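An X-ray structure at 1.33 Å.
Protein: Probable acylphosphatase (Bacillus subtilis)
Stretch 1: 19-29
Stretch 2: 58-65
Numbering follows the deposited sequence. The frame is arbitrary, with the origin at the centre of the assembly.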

# COMPACT_ATOMS: atom_id res chain seq x y z
N TYR A 19 -6.79 -6.19 -2.96
CA TYR A 19 -7.01 -7.23 -1.95
C TYR A 19 -5.70 -7.65 -1.28
O TYR A 19 -5.62 -7.76 -0.05
CB TYR A 19 -7.70 -8.44 -2.58
CG TYR A 19 -7.58 -9.70 -1.75
CD1 TYR A 19 -8.46 -9.95 -0.69
CD2 TYR A 19 -6.57 -10.64 -2.01
CE1 TYR A 19 -8.33 -11.12 0.08
CE2 TYR A 19 -6.43 -11.78 -1.24
CZ TYR A 19 -7.30 -12.01 -0.20
OH TYR A 19 -7.15 -13.14 0.55
N PHE A 20 -4.67 -7.92 -2.09
CA PHE A 20 -3.38 -8.33 -1.55
C PHE A 20 -2.80 -7.28 -0.60
O PHE A 20 -2.35 -7.61 0.50
CB PHE A 20 -2.40 -8.62 -2.69
CG PHE A 20 -0.98 -8.75 -2.24
CD1 PHE A 20 -0.58 -9.86 -1.49
CD2 PHE A 20 -0.05 -7.76 -2.51
CE1 PHE A 20 0.72 -9.99 -1.05
CE2 PHE A 20 1.25 -7.89 -2.06
CZ PHE A 20 1.64 -9.01 -1.33
N VAL A 21 -2.80 -6.02 -1.04
CA VAL A 21 -2.27 -4.94 -0.22
C VAL A 21 -3.07 -4.83 1.09
O VAL A 21 -2.49 -4.66 2.15
CB VAL A 21 -2.31 -3.60 -0.97
CG1 VAL A 21 -2.02 -2.41 -0.05
CG2 VAL A 21 -1.33 -3.62 -2.13
N GLN A 22 -4.39 -4.96 1.01
CA GLN A 22 -5.22 -4.89 2.21
C GLN A 22 -4.91 -6.02 3.20
O GLN A 22 -4.85 -5.80 4.42
CB GLN A 22 -6.70 -4.90 1.84
CG GLN A 22 -7.65 -4.77 3.00
CD GLN A 22 -9.06 -4.95 2.54
OE1 GLN A 22 -9.37 -5.90 1.83
NE2 GLN A 22 -9.93 -4.01 2.90
N MET A 23 -4.72 -7.24 2.70
CA MET A 23 -4.37 -8.35 3.58
C MET A 23 -3.04 -8.12 4.26
O MET A 23 -2.90 -8.39 5.45
CB MET A 23 -4.36 -9.70 2.85
CG MET A 23 -5.70 -10.16 2.25
SD MET A 23 -7.10 -10.24 3.40
CE MET A 23 -7.90 -8.64 3.10
N GLU A 24 -2.08 -7.59 3.50
CA GLU A 24 -0.77 -7.30 4.09
C GLU A 24 -0.86 -6.19 5.12
O GLU A 24 -0.23 -6.26 6.18
CB GLU A 24 0.23 -6.92 2.99
CG GLU A 24 0.83 -8.11 2.28
CD GLU A 24 1.63 -9.04 3.18
OE1 GLU A 24 2.37 -8.59 4.10
OE2 GLU A 24 1.56 -10.25 2.93
N ALA A 25 -1.61 -5.14 4.80
CA ALA A 25 -1.77 -4.03 5.73
C ALA A 25 -2.47 -4.46 7.03
O ALA A 25 -2.03 -4.09 8.12
CB ALA A 25 -2.55 -2.92 5.08
N ASP A 26 -3.52 -5.27 6.92
CA ASP A 26 -4.19 -5.76 8.11
C ASP A 26 -3.29 -6.69 8.93
O ASP A 26 -3.22 -6.58 10.15
CB ASP A 26 -5.49 -6.47 7.77
CG ASP A 26 -6.63 -5.52 7.40
OD1 ASP A 26 -6.57 -4.31 7.71
OD2 ASP A 26 -7.63 -6.02 6.83
N LYS A 27 -2.58 -7.59 8.25
CA LYS A 27 -1.63 -8.45 8.92
C LYS A 27 -0.66 -7.61 9.74
O LYS A 27 -0.36 -7.95 10.89
CB LYS A 27 -0.85 -9.29 7.90
CG LYS A 27 0.38 -9.99 8.49
CD LYS A 27 1.11 -10.82 7.45
CE LYS A 27 2.46 -11.27 7.99
NZ LYS A 27 3.00 -12.37 7.15
N ARG A 28 -0.17 -6.52 9.15
CA ARG A 28 0.83 -5.67 9.76
C ARG A 28 0.25 -4.54 10.60
O ARG A 28 0.98 -3.68 11.08
CB ARG A 28 1.80 -5.17 8.68
CG ARG A 28 2.46 -6.33 7.97
CD ARG A 28 3.46 -5.92 6.88
NE ARG A 28 3.76 -7.13 6.12
CZ ARG A 28 4.63 -8.06 6.49
NH1 ARG A 28 5.41 -7.91 7.56
NH2 ARG A 28 4.72 -9.18 5.77
N LYS A 29 -1.07 -4.58 10.80
CA LYS A 29 -1.81 -3.62 11.64
C LYS A 29 -1.58 -2.16 11.23
O LYS A 29 -1.41 -1.27 12.07
CB LYS A 29 -1.56 -3.87 13.15
CG LYS A 29 -1.94 -5.29 13.57
CD LYS A 29 -1.73 -5.54 15.07
CE LYS A 29 -1.96 -7.00 15.45
NZ LYS A 29 -1.91 -7.20 16.94
N GLU A 58 8.31 -4.05 1.51
CA GLU A 58 8.92 -5.22 0.87
C GLU A 58 7.90 -6.25 0.39
O GLU A 58 8.02 -6.82 -0.69
CB GLU A 58 9.95 -5.88 1.79
CG GLU A 58 11.16 -5.01 2.02
CD GLU A 58 11.75 -4.49 0.71
OE1 GLU A 58 12.22 -5.33 -0.10
OE2 GLU A 58 11.74 -3.26 0.50
N ALA A 59 6.86 -6.45 1.20
CA ALA A 59 5.78 -7.37 0.82
C ALA A 59 5.04 -6.88 -0.42
O ALA A 59 4.73 -7.65 -1.33
CB ALA A 59 4.81 -7.59 1.98
N VAL A 60 4.77 -5.58 -0.46
CA VAL A 60 4.06 -4.98 -1.59
C VAL A 60 4.81 -5.26 -2.90
O VAL A 60 4.19 -5.58 -3.93
CB VAL A 60 3.81 -3.46 -1.38
CG1 VAL A 60 3.35 -2.76 -2.67
CG2 VAL A 60 2.77 -3.24 -0.26
N LYS A 61 6.14 -5.17 -2.87
CA LYS A 61 6.96 -5.42 -4.05
C LYS A 61 6.73 -6.82 -4.63
O LYS A 61 6.84 -7.01 -5.84
CB LYS A 61 8.45 -5.24 -3.73
CG LYS A 61 8.87 -3.80 -3.52
CD LYS A 61 10.32 -3.73 -3.06
CE LYS A 61 10.70 -2.33 -2.63
NZ LYS A 61 12.07 -2.26 -2.03
N ASN A 62 6.45 -7.80 -3.77
CA ASN A 62 6.18 -9.17 -4.22
C ASN A 62 4.85 -9.32 -4.96
O ASN A 62 4.69 -10.19 -5.83
CB ASN A 62 6.25 -10.15 -3.05
CG ASN A 62 7.64 -10.25 -2.46
OD1 ASN A 62 8.64 -10.20 -3.18
ND2 ASN A 62 7.72 -10.38 -1.14
N GLY A 63 3.89 -8.47 -4.61
CA GLY A 63 2.64 -8.38 -5.37
C GLY A 63 1.67 -9.52 -5.19
O GLY A 63 1.89 -10.44 -4.39
N SER A 64 0.59 -9.43 -5.96
CA SER A 64 -0.47 -10.42 -6.02
C SER A 64 -0.21 -11.35 -7.21
O SER A 64 0.63 -11.04 -8.06
CB SER A 64 -1.80 -9.69 -6.24
OG SER A 64 -1.74 -8.91 -7.43
N PRO A 65 -0.93 -12.49 -7.30
CA PRO A 65 -0.78 -13.34 -8.48
C PRO A 65 -1.00 -12.60 -9.80
O PRO A 65 -1.94 -11.81 -9.93
CB PRO A 65 -1.83 -14.44 -8.26
CG PRO A 65 -1.94 -14.50 -6.76
CD PRO A 65 -1.88 -13.07 -6.33

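Two nearly antiparallel helices, their axes 10.1 Å apart at closest approach and inclined at 157°, meet here without a single hydrogen bond between them; packing alone, burying 316 Å² in total, joins the two stretches. Glu 58, at the start of stretch 2, takes no part: its carboxylate forms a salt bridge with Lys 61, OE2 of Glu 58 lying 2.7 Å from NZ of Lys 61.

Ala 59 points its methyl toward stretch 1, where a small side chain leaves room for the polar ends of longer ones. CB of Ala 59 lies 3.4 Å from OE1 of Glu 24 and 4.1 Å from NH2 of Arg 28. These two groups are already paired: Arg 28 NE and NH2 each donate to Glu 24 OE1, both at 2.9 Å. The salt bridge, closed between Glu 24 and Arg 28, four residues on, where the chain has left helical phi/psi, partly neutralises the charge that rests against the methyl. The carbonyl of Ala 59 also contributes, its O atom sitting 3.4 Å from CZ of Phe 20, at the ring edge.

Val 60 is buried, as suits a branched nonpolar side chain; its CA-to-CB bond points sideways, and its backbone meets the same ring edge, with CA 4.1 Å from CE2 of Phe 20. Lys 61 points away, which suits a long charged chain.

Gly 63 is the first residue to leave helical phi/psi, with a phi of 74°; positive phi by itself favours glycine. The turn brings the backbone over one face of the Phe 20 ring, with Gly 63 O 3.4 Å from Phe 20 CZ and the amide nitrogen of Ser 64 over the same face. Phe 20, whose CA-to-CB bond points toward stretch 2, has chi1 near 167° (t) and lays its broad, nonpolar ring against the backbone of Ala 59 to Ser 64; it is the residue most covered by the other stretch, at 97 Å². Ser 64 packs its CB 3.8 Å from CB of Phe 20, while its buried hydroxyl is hydrogen-bonded elsewhere in the structure.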